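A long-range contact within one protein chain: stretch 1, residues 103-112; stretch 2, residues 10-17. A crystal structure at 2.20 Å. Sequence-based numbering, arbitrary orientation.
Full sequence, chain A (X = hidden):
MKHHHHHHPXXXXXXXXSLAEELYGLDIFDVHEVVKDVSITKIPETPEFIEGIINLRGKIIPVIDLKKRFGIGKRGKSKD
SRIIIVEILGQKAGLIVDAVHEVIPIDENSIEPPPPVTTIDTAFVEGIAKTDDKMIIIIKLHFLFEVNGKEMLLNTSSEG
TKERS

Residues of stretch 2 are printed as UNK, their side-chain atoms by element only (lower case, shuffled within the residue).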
ATOM      1  N   VAL A 103       1.626 -11.744  -7.691  1.00 15.00           N
ATOM      2  CA  VAL A 103       1.553 -12.240  -6.345  1.00 14.62           C
ATOM      3  C   VAL A 103       2.705 -13.238  -6.219  1.00 15.39           C
ATOM      4  O   VAL A 103       2.694 -14.305  -6.836  1.00 14.94           O
ATOM      5  CB  VAL A 103       0.200 -12.943  -6.017  1.00 14.64           C
ATOM      6  CG1 VAL A 103       0.209 -13.472  -4.593  1.00 13.68           C
ATOM      7  CG2 VAL A 103      -0.975 -11.984  -6.206  1.00 14.08           C
ATOM      8  N   ILE A 104       3.713 -12.868  -5.437  1.00 15.22           N
ATOM      9  CA  ILE A 104       4.891 -13.713  -5.311  1.00 16.76           C
ATOM     10  C   ILE A 104       5.125 -14.290  -3.909  1.00 16.11           C
ATOM     11  O   ILE A 104       4.934 -13.604  -2.925  1.00 15.11           O
ATOM     12  CB  ILE A 104       6.176 -13.021  -5.840  1.00 17.56           C
ATOM     13  CG1 ILE A 104       6.432 -11.697  -5.151  1.00 18.60           C
ATOM     14  CG2 ILE A 104       6.087 -12.834  -7.364  1.00 17.77           C
ATOM     15  CD1 ILE A 104       7.726 -11.118  -5.600  1.00 23.90           C
ATOM     16  N   PRO A 105       5.554 -15.567  -3.852  1.00 16.22           N
ATOM     17  CA  PRO A 105       5.948 -16.214  -2.608  1.00 15.86           C
ATOM     18  C   PRO A 105       7.373 -15.837  -2.269  1.00 15.73           C
ATOM     19  O   PRO A 105       8.218 -15.737  -3.157  1.00 15.47           O
ATOM     20  CB  PRO A 105       5.874 -17.698  -2.957  1.00 15.88           C
ATOM     21  CG  PRO A 105       6.277 -17.737  -4.427  1.00 15.95           C
ATOM     22  CD  PRO A 105       5.706 -16.465  -5.023  1.00 15.31           C
ATOM     23  N   ILE A 106       7.650 -15.610  -0.997  1.00 15.99           N
ATOM     24  CA  ILE A 106       9.004 -15.250  -0.609  1.00 17.30           C
ATOM     25  C   ILE A 106       9.315 -15.755   0.775  1.00 17.04           C
ATOM     26  O   ILE A 106       8.423 -15.872   1.631  1.00 17.76           O
ATOM     27  CB  ILE A 106       9.278 -13.706  -0.673  1.00 17.10           C
ATOM     28  CG1 ILE A 106       8.439 -12.958   0.356  1.00 18.69           C
ATOM     29  CG2 ILE A 106       8.989 -13.158  -2.070  1.00 19.54           C
ATOM     30  CD1 ILE A 106       8.945 -11.551   0.594  1.00 23.74           C
ATOM     31  N   ASP A 107      10.589 -16.016   1.012  1.00 16.86           N
ATOM     32  CA  ASP A 107      11.058 -16.308   2.369  1.00 16.74           C
ATOM     33  C   ASP A 107      11.074 -15.012   3.201  1.00 16.74           C
ATOM     34  O   ASP A 107      11.801 -14.065   2.902  1.00 16.26           O
ATOM     35  CB  ASP A 107      12.458 -16.894   2.300  1.00 16.03           C
ATOM     36  CG  ASP A 107      12.902 -17.534   3.591  1.00 17.12           C
ATOM     37  OD1 ASP A 107      12.384 -17.215   4.714  1.00 12.29           O
ATOM     38  OD2 ASP A 107      13.804 -18.391   3.450  1.00 20.28           O
ATOM     39  N   GLU A 108      10.261 -14.977   4.245  1.00 17.78           N
ATOM     40  CA  GLU A 108      10.179 -13.815   5.116  1.00 18.46           C
ATOM     41  C   GLU A 108      11.556 -13.381   5.647  1.00 19.79           C
ATOM     42  O   GLU A 108      11.783 -12.202   5.954  1.00 19.71           O
ATOM     43  CB  GLU A 108       9.228 -14.112   6.257  1.00 17.97           C
ATOM     44  CG  GLU A 108       8.981 -12.934   7.159  1.00 16.12           C
ATOM     45  CD  GLU A 108       8.414 -13.331   8.508  1.00 13.43           C
ATOM     46  OE1 GLU A 108       7.709 -12.475   9.072  1.00 13.14           O
ATOM     47  OE2 GLU A 108       8.669 -14.472   8.989  1.00  8.07           O
ATOM     48  N   ASN A 109      12.481 -14.337   5.693  1.00 21.44           N
ATOM     49  CA  ASN A 109      13.847 -14.132   6.202  1.00 22.95           C
ATOM     50  C   ASN A 109      14.819 -13.564   5.177  1.00 23.78           C
ATOM     51  O   ASN A 109      15.977 -13.273   5.487  1.00 24.93           O
ATOM     52  CB  ASN A 109      14.385 -15.449   6.774  1.00 22.75           C
ATOM     53  CG  ASN A 109      13.493 -16.007   7.882  1.00 22.81           C
ATOM     54  OD1 ASN A 109      13.338 -15.376   8.940  1.00 20.58           O
ATOM     55  ND2 ASN A 109      12.897 -17.205   7.643  1.00 21.00           N
ATOM     56  N   SER A 110      14.341 -13.395   3.958  1.00 24.22           N
ATOM     57  CA  SER A 110      15.082 -12.680   2.942  1.00 25.04           C
ATOM     58  C   SER A 110      14.728 -11.172   2.998  1.00 24.27           C
ATOM     59  O   SER A 110      15.348 -10.363   2.316  1.00 24.64           O
ATOM     60  CB  SER A 110      14.709 -13.255   1.572  1.00 25.46           C
ATOM     61  OG  SER A 110      13.451 -12.704   1.148  1.00 30.02           O
ATOM     62  N   ILE A 111      13.727 -10.802   3.800  1.00 23.25           N
ATOM     63  CA  ILE A 111      13.326  -9.404   3.934  1.00 22.61           C
ATOM     64  C   ILE A 111      14.312  -8.663   4.864  1.00 23.16           C
ATOM     65  O   ILE A 111      14.467  -9.018   6.032  1.00 22.44           O
ATOM     66  CB  ILE A 111      11.838  -9.245   4.382  1.00 22.17           C
ATOM     67  CG1 ILE A 111      10.908  -9.913   3.375  1.00 20.82           C
ATOM     68  CG2 ILE A 111      11.446  -7.771   4.504  1.00 20.89           C
ATOM     69  CD1 ILE A 111       9.486 -10.074   3.887  1.00 20.46           C
ATOM     70  N   GLU A 112      14.988  -7.656   4.311  1.00 23.51           N
ATOM     71  CA  GLU A 112      15.991  -6.884   5.038  1.00 25.07           C
ATOM     72  C   GLU A 112      15.406  -5.592   5.595  1.00 24.67           C
ATOM     73  O   GLU A 112      14.546  -4.982   4.963  1.00 22.76           O
ATOM     74  CB  GLU A 112      17.163  -6.525   4.124  1.00 25.54           C
ATOM     75  CG  GLU A 112      17.867  -7.734   3.543  1.00 31.00           C
ATOM     76  CD  GLU A 112      18.985  -7.368   2.581  1.00 38.21           C
ATOM     77  OE1 GLU A 112      19.189  -6.152   2.298  1.00 40.68           O
ATOM     78  OE2 GLU A 112      19.665  -8.317   2.105  1.00 41.89           O
ATOM     79  N   UNK A  10       3.517 -23.106   3.384  1.00 16.80           N
ATOM     80  CA  UNK A  10       2.646 -21.986   3.059  1.00 17.78           C
ATOM     81  C   UNK A  10       3.436 -20.652   3.139  1.00 17.40           C
ATOM     82  O   UNK A  10       3.437 -19.972   4.184  1.00 16.64           O
ATOM     83  c   UNK A  10       0.341 -23.089   3.602  1.00 23.83           C
ATOM     84  c   UNK A  10       1.397 -21.984   3.945  1.00 19.11           C
ATOM     85  s   UNK A  10      -0.436 -22.905   1.959  1.00 37.56           S
ATOM     86  c   UNK A  10      -1.515 -21.467   2.209  1.00 34.75           C
ATOM     87  N   UNK A  11       4.118 -20.290   2.024  1.00 17.50           N
ATOM     88  CA  UNK A  11       5.049 -19.132   1.958  1.00 16.79           C
ATOM     89  C   UNK A  11       4.381 -17.779   2.158  1.00 16.02           C
ATOM     90  O   UNK A  11       3.195 -17.634   1.892  1.00 16.10           O
ATOM     91  c   UNK A  11       5.282 -20.599   0.024  1.00 18.34           C
ATOM     92  c   UNK A  11       5.636 -19.214   0.552  1.00 16.54           C
ATOM     93  c   UNK A  11       4.028 -21.010   0.734  1.00 17.17           C
ATOM     94  N   UNK A  12       5.146 -16.796   2.631  1.00 15.59           N
ATOM     95  CA  UNK A  12       4.705 -15.396   2.584  1.00 13.49           C
ATOM     96  C   UNK A  12       4.363 -15.025   1.128  1.00 13.24           C
ATOM     97  O   UNK A  12       5.184 -15.246   0.206  1.00 12.79           O
ATOM     98  c   UNK A  12       5.771 -14.451   3.169  1.00 13.31           C
ATOM     99  c   UNK A  12       5.936 -10.722   4.244  1.00  8.13           C
ATOM    100  c   UNK A  12       6.414 -12.118   3.937  1.00 11.62           C
ATOM    101  c   UNK A  12       5.334 -12.972   3.265  1.00 11.78           C
ATOM    102  n   UNK A  12       4.928 -10.694   5.380  1.00 10.26           N
ATOM    103  N   UNK A  13       3.160 -14.503   0.901  1.00 11.81           N
ATOM    104  CA  UNK A  13       2.766 -14.063  -0.450  1.00 13.13           C
ATOM    105  C   UNK A  13       2.668 -12.537  -0.457  1.00 12.67           C
ATOM    106  O   UNK A  13       1.930 -11.953   0.348  1.00 12.14           O
ATOM    107  n   UNK A  13       0.503 -18.296  -3.859  1.00 30.93           N
ATOM    108  c   UNK A  13       0.315 -17.300  -2.733  1.00 28.74           C
ATOM    109  c   UNK A  13       1.639 -16.961  -1.993  1.00 24.57           C
ATOM    110  c   UNK A  13       1.345 -16.188  -0.732  1.00 18.04           C
ATOM    111  c   UNK A  13       1.447 -14.683  -0.902  1.00 13.39           C
ATOM    112  N   UNK A  14       3.455 -11.908  -1.326  1.00 12.38           N
ATOM    113  CA  UNK A  14       3.424 -10.459  -1.491  1.00 13.34           C
ATOM    114  C   UNK A  14       2.685 -10.080  -2.781  1.00 13.15           C
ATOM    115  O   UNK A  14       2.972 -10.608  -3.853  1.00 13.86           O
ATOM    116  c   UNK A  14       5.673 -10.232  -0.284  1.00 14.52           C
ATOM    117  c   UNK A  14       4.857  -9.832  -1.516  1.00 13.96           C
ATOM    118  c   UNK A  14       4.988  -9.979   1.018  1.00 14.58           C
ATOM    119  c   UNK A  14       4.759  -8.344  -1.610  1.00 15.17           C
ATOM    120  N   UNK A  15       1.711  -9.187  -2.649  1.00 12.78           N
ATOM    121  CA  UNK A  15       1.071  -8.519  -3.790  1.00 12.00           C
ATOM    122  C   UNK A  15       1.969  -7.367  -4.189  1.00 11.58           C
ATOM    123  O   UNK A  15       2.272  -6.469  -3.366  1.00 10.43           O
ATOM    124  c   UNK A  15      -1.037  -7.356  -4.575  1.00 11.65           C
ATOM    125  c   UNK A  15      -0.331  -7.982  -3.396  1.00 12.76           C
ATOM    126  c   UNK A  15      -1.165  -9.119  -2.809  1.00 12.15           C
ATOM    127  N   UNK A  16       2.414  -7.427  -5.445  1.00 10.23           N
ATOM    128  CA  UNK A  16       3.351  -6.474  -6.010  1.00  9.61           C
ATOM    129  C   UNK A  16       2.581  -5.544  -6.941  1.00  9.84           C
ATOM    130  O   UNK A  16       1.800  -5.983  -7.801  1.00 10.74           O
ATOM    131  c   UNK A  16       5.529  -6.150  -7.334  1.00 10.47           C
ATOM    132  c   UNK A  16       5.292  -8.102  -5.812  1.00  9.51           C
ATOM    133  c   UNK A  16       4.542  -7.177  -6.751  1.00 10.26           C
ATOM    134  N   UNK A  17       2.785  -4.253  -6.732  1.00  9.60           N
ATOM    135  CA  UNK A  17       2.144  -3.231  -7.493  1.00 10.28           C
ATOM    136  C   UNK A  17       3.181  -2.190  -7.854  1.00 11.10           C
ATOM    137  O   UNK A  17       4.244  -2.102  -7.243  1.00 11.59           O
ATOM    138  c   UNK A  17       1.166  -3.114  -4.233  1.00 11.91           C
ATOM    139  c   UNK A  17       1.808  -1.459  -2.602  1.00 11.06           C
ATOM    140  c   UNK A  17       0.958  -2.612  -6.714  1.00 11.27           C
ATOM    141  c   UNK A  17       1.683  -0.900  -4.975  1.00 10.47           C
ATOM    142  c   UNK A  17       1.279  -2.200  -5.272  1.00  9.68           C
ATOM    143  c   UNK A  17       1.425  -2.750  -2.906  1.00  9.70           C
ATOM    144  c   UNK A  17       1.943  -0.514  -3.632  1.00 12.02           C
TER
HETATM  145  O   HOH W   1       7.784 -17.921   3.314  1.00 25.23           O
HETATM  146  O   HOH W   2       1.561 -16.753  -6.253  1.00 30.96           O

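Position 10 has four side-chain atoms in an unbranched line, two carbons, a sulfur and a terminal carbon, and touches nothing on stretch 1. Only methionine has a thioether of this kind, so this is Met-10; it lies in the loop before the strand.

At position 11 three carbons close a ring onto the backbone nitrogen, and CB lies 3.8 Å from CB of Pro-105. Such a ring defines Pro-11. With no amide hydrogen to offer, it suits a place just before the paired strand.

Position 12 carries four carbons in a row ending in nitrogen. The chain runs past Ile-106 and brings its fourth carbon to 3.6 Å from CD1 of Ile-111, while its third passes 4.2 Å from CB of Glu-108. This is Lys-12, whose methylenes serve as apolar surface, and NZ is hydrogen-bonded elsewhere in the structure.

Position 13 has the same make-up, four carbons and a terminal nitrogen. It points to the other face of the sheet, where its CB lies 4.1 Å from CG1 of Val-103. This is Lys-13. The exposed setting leaves its amine open to solvent: NZ donates to a water 3.0 Å away, and that water donates to O of Val-103 at 2.8 Å.

Position 14 shows four carbons, forked at the first, with one arm two carbons long; the inner carbon of that arm packs 3.6 Å from CD1 of Ile-106. This is Ile-14, a branched, wholly apolar side chain that fits this buried site.

At position 15 one carbon carries two others, one of them 4.4 Å from CG2 of Val-103. This compact fork, buried here, is Val-15.

Position 16 repeats that three-carbon fork, and one branch meets CG1 of Ile-104 at 3.8 Å; it is Val-16.

Position 17 has one carbon followed by a six-carbon ring without a heteroatom, out of reach of stretch 1. It is Phe-17, and it is buried.

The contact is an antiparallel strand pairing. Ile-104 N donates to Ile-14 O (2.9 Å) and Ile-14 N to Ile-104 O (2.8 Å), a reciprocal pair, while Ile-106 N donates to Lys-12 O (2.8 Å). A water joins Lys-12 N (2.9 Å) to Ile-106 O (2.7 Å) in place of a direct bond. Pro-105 lacks an amide hydrogen but occupies a non-hydrogen-bonded pair with Lys-13, so the ladder loses nothing there. Side chains alternate: Ile-104, Ile-106, Lys-12 and Ile-14 share one face, and Val-103, Pro-105, Lys-13 and Val-15 the other.

Stretch 2 (10-17) MPKKIVVF
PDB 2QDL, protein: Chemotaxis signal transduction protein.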